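Local coordinates for protein myosin-I heavy chain (Dictyostelium discoideum, PDB 5EJY) that is an actin-based molecular motor acting in early phagocytosis and adhesion, represented here by the first MyTH4-FERM unit of its tail, at residues Y171-R176 with H216-T221. Residues are numbered along the deposited sequence; the frame is centred on the assembly and turned at random.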
ATOM      1  N   TYR A 171     -13.677 -17.637  -5.377  1.00 26.09           N
ATOM      2  CA  TYR A 171     -13.701 -18.320  -4.092  1.00 19.80           C
ATOM      3  C   TYR A 171     -12.418 -18.050  -3.318  1.00 21.22           C
ATOM      4  O   TYR A 171     -12.447 -17.776  -2.119  1.00 21.32           O
ATOM      5  CB  TYR A 171     -13.869 -19.838  -4.292  1.00 26.05           C
ATOM      6  CG  TYR A 171     -14.117 -20.572  -2.997  1.00 28.60           C
ATOM      7  CD1 TYR A 171     -15.379 -20.595  -2.428  1.00 30.66           C
ATOM      8  CD2 TYR A 171     -13.092 -21.248  -2.344  1.00 32.86           C
ATOM      9  CE1 TYR A 171     -15.620 -21.267  -1.245  1.00 34.96           C
ATOM     10  CE2 TYR A 171     -13.321 -21.925  -1.160  1.00 30.86           C
ATOM     11  CZ  TYR A 171     -14.591 -21.933  -0.617  1.00 39.01           C
ATOM     12  OH  TYR A 171     -14.843 -22.593   0.564  1.00 36.39           O
ATOM     13  N   PHE A 172     -11.290 -18.156  -4.010  1.00 22.21           N
ATOM     14  CA  PHE A 172      -9.998 -17.935  -3.365  1.00 21.78           C
ATOM     15  C   PHE A 172      -9.863 -16.483  -2.855  1.00 19.48           C
ATOM     16  O   PHE A 172      -9.400 -16.256  -1.742  1.00 20.15           O
ATOM     17  CB  PHE A 172      -8.862 -18.273  -4.332  1.00 19.97           C
ATOM     18  CG  PHE A 172      -7.490 -18.176  -3.710  1.00 27.33           C
ATOM     19  CD1 PHE A 172      -7.131 -18.995  -2.648  1.00 26.17           C
ATOM     20  CD2 PHE A 172      -6.563 -17.261  -4.185  1.00 24.16           C
ATOM     21  CE1 PHE A 172      -5.867 -18.899  -2.069  1.00 32.12           C
ATOM     22  CE2 PHE A 172      -5.292 -17.158  -3.606  1.00 26.78           C
ATOM     23  CZ  PHE A 172      -4.946 -17.979  -2.551  1.00 27.24           C
ATOM     24  N   ILE A 173     -10.279 -15.506  -3.642  1.00 19.85           N
ATOM     25  CA  ILE A 173     -10.120 -14.111  -3.146  1.00 18.51           C
ATOM     26  C   ILE A 173     -11.032 -13.855  -1.929  1.00 22.42           C
ATOM     27  O   ILE A 173     -10.695 -13.082  -1.032  1.00 21.20           O
ATOM     28  CB  ILE A 173     -10.256 -13.044  -4.275  1.00 22.05           C
ATOM     29  CG1 ILE A 173      -9.508 -11.744  -3.897  1.00 16.38           C
ATOM     30  CG2 ILE A 173     -11.717 -12.743  -4.607  1.00 21.23           C
ATOM     31  CD1 ILE A 173      -8.004 -11.909  -3.859  1.00 20.41           C
ATOM     32  N   LEU A 174     -12.175 -14.534  -1.854  1.00 22.03           N
ATOM     33  CA  LEU A 174     -13.000 -14.383  -0.651  1.00 21.88           C
ATOM     34  C   LEU A 174     -12.255 -14.929   0.559  1.00 22.69           C
ATOM     35  O   LEU A 174     -12.314 -14.342   1.630  1.00 25.75           O
ATOM     36  CB  LEU A 174     -14.354 -15.096  -0.769  1.00 23.59           C
ATOM     37  CG  LEU A 174     -15.470 -14.539  -1.653  1.00 24.19           C
ATOM     38  CD1 LEU A 174     -16.706 -15.447  -1.506  1.00 25.99           C
ATOM     39  CD2 LEU A 174     -15.819 -13.109  -1.286  1.00 23.78           C
ATOM     40  N   GLN A 175     -11.571 -16.065   0.387  1.00 23.86           N
ATOM     41  CA  GLN A 175     -10.752 -16.625   1.468  1.00 22.10           C
ATOM     42  C   GLN A 175      -9.607 -15.674   1.869  1.00 22.01           C
ATOM     43  O   GLN A 175      -9.332 -15.479   3.050  1.00 22.67           O
ATOM     44  CB  GLN A 175     -10.144 -17.954   1.045  1.00 27.43           C
ATOM     45  CG  GLN A 175     -11.122 -19.105   0.870  1.00 26.27           C
ATOM     46  CD  GLN A 175     -10.438 -20.290   0.247  1.00 25.90           C
ATOM     47  OE1 GLN A 175     -10.105 -20.274  -0.939  1.00 28.59           O
ATOM     48  NE2 GLN A 175     -10.184 -21.318   1.052  1.00 30.14           N
ATOM     49  N   ARG A 176      -8.925 -15.117   0.877  1.00 22.17           N
ATOM     50  CA  ARG A 176      -7.835 -14.170   1.140  1.00 22.67           C
ATOM     51  C   ARG A 176      -8.311 -12.948   1.949  1.00 21.77           C
ATOM     52  O   ARG A 176      -7.620 -12.459   2.855  1.00 24.48           O
ATOM     53  CB  ARG A 176      -7.220 -13.724  -0.194  1.00 19.99           C
ATOM     54  CG  ARG A 176      -6.506 -14.851  -0.972  1.00 22.12           C
ATOM     55  CD  ARG A 176      -5.030 -14.962  -0.593  1.00 26.75           C
ATOM     56  NE  ARG A 176      -4.343 -13.703  -0.859  1.00 23.13           N
ATOM     57  CZ  ARG A 176      -3.426 -13.149  -0.066  1.00 27.64           C
ATOM     58  NH1 ARG A 176      -3.033 -13.753   1.052  1.00 23.78           N
ATOM     59  NH2 ARG A 176      -2.902 -11.974  -0.395  1.00 21.00           N
ATOM     60  N   HIS A 216       4.243  -9.804  -8.005  1.00 23.06           N
ATOM     61  CA  HIS A 216       2.917 -10.204  -8.451  1.00 23.46           C
ATOM     62  C   HIS A 216       2.035 -10.370  -7.226  1.00 23.63           C
ATOM     63  O   HIS A 216       2.324 -11.188  -6.346  1.00 26.63           O
ATOM     64  CB  HIS A 216       2.975 -11.498  -9.273  1.00 22.87           C
ATOM     65  CG  HIS A 216       3.621 -11.320 -10.612  1.00 28.01           C
ATOM     66  ND1 HIS A 216       4.977 -11.468 -10.809  1.00 32.44           N
ATOM     67  CD2 HIS A 216       3.102 -10.968 -11.812  1.00 31.33           C
ATOM     68  CE1 HIS A 216       5.264 -11.227 -12.077  1.00 27.48           C
ATOM     69  NE2 HIS A 216       4.144 -10.919 -12.706  1.00 34.20           N
ATOM     70  N   ILE A 217       0.966  -9.582  -7.165  1.00 21.20           N
ATOM     71  CA  ILE A 217       0.089  -9.593  -6.000  1.00 17.86           C
ATOM     72  C   ILE A 217      -1.375  -9.820  -6.375  1.00 22.42           C
ATOM     73  O   ILE A 217      -1.736  -9.860  -7.562  1.00 22.36           O
ATOM     74  CB  ILE A 217       0.196  -8.252  -5.189  1.00 20.36           C
ATOM     75  CG1 ILE A 217      -0.358  -7.068  -5.986  1.00 19.06           C
ATOM     76  CG2 ILE A 217       1.653  -7.963  -4.807  1.00 23.72           C
ATOM     77  CD1 ILE A 217      -0.367  -5.742  -5.172  1.00 21.10           C
ATOM     78  N   ASP A 218      -2.218  -9.970  -5.358  1.00 20.75           N
ATOM     79  CA  ASP A 218      -3.655 -10.002  -5.594  1.00 21.46           C
ATOM     80  C   ASP A 218      -4.373  -8.894  -4.844  1.00 22.65           C
ATOM     81  O   ASP A 218      -3.735  -8.090  -4.129  1.00 19.48           O
ATOM     82  CB  ASP A 218      -4.275 -11.406  -5.371  1.00 20.67           C
ATOM     83  CG  ASP A 218      -4.334 -11.830  -3.906  1.00 22.79           C
ATOM     84  OD1 ASP A 218      -4.214 -10.991  -2.990  1.00 21.58           O
ATOM     85  OD2 ASP A 218      -4.524 -13.048  -3.664  1.00 24.07           O
ATOM     86  N   SER A 219      -5.690  -8.816  -5.031  1.00 19.97           N
ATOM     87  CA  SER A 219      -6.462  -7.711  -4.450  1.00 17.76           C
ATOM     88  C   SER A 219      -6.330  -7.603  -2.935  1.00 18.92           C
ATOM     89  O   SER A 219      -6.459  -6.507  -2.374  1.00 18.08           O
ATOM     90  CB  SER A 219      -7.946  -7.875  -4.804  1.00 18.34           C
ATOM     91  OG  SER A 219      -8.096  -7.912  -6.214  1.00 20.29           O
ATOM     92  N   ALA A 220      -6.098  -8.732  -2.274  1.00 17.26           N
ATOM     93  CA  ALA A 220      -6.056  -8.780  -0.804  1.00 16.49           C
ATOM     94  C   ALA A 220      -4.648  -8.652  -0.226  1.00 17.19           C
ATOM     95  O   ALA A 220      -4.478  -8.681   0.991  1.00 20.97           O
ATOM     96  CB  ALA A 220      -6.692 -10.062  -0.303  1.00 20.60           C
ATOM     97  N   THR A 221      -3.647  -8.496  -1.085  1.00 16.22           N
ATOM     98  CA  THR A 221      -2.252  -8.472  -0.637  1.00 19.12           C
ATOM     99  C   THR A 221      -1.953  -7.263   0.248  1.00 20.32           C
ATOM    100  O   THR A 221      -2.222  -6.123  -0.130  1.00 18.94           O
ATOM    101  CB  THR A 221      -1.274  -8.506  -1.827  1.00 21.32           C
ATOM    102  OG1 THR A 221      -1.392  -9.774  -2.485  1.00 21.06           O
ATOM    103  CG2 THR A 221       0.181  -8.327  -1.340  1.00 19.72           C
TER
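Arg176, on helix 161-180 of the MyTH4 domain, reaches across to Asp218 in the type I beta turn that follows strand 212-217 of the ubiquitin-like FERM lobe, joining the two domains of the MyTH4-FERM tandem. The salt bridge is side-on and bidentate: NE of Arg176 meets the syn lone pair of Asp218 OD2 at 2.9 Å, while NH2 of Arg176 gives OD1 of Asp218 a nearly straight hydrogen bond of 3.1 Å. The guanidinium and carboxylate planes are 38° apart. Arginine suits the place because its remaining nitrogen, NH1, pairs with Glu225. Aspartate suits the turn's first position: with CG between its backbone N and carbonyl carbon (chi1 71°), OD1 also accepts a weak bond from Ala220 N. The Asp218 backbone N-H bonds to Thr221 OG1, bracing the turn. A methionine in place of Arg176 would probably leave both Asp218 and Glu225 without their cationic mate and weaken the domain junction. Small Ala220 lets the backbones come close, its CB 3.7 Å from CB of Arg176. The Ile173 CD1 methyl packs against the Asp218 carboxylate carbon and the Ala220 methyl. Within the helix, one turn before Arg176, the Phe172 ring carries Arg176 CG 3.7 Å above one face, offset toward the rim.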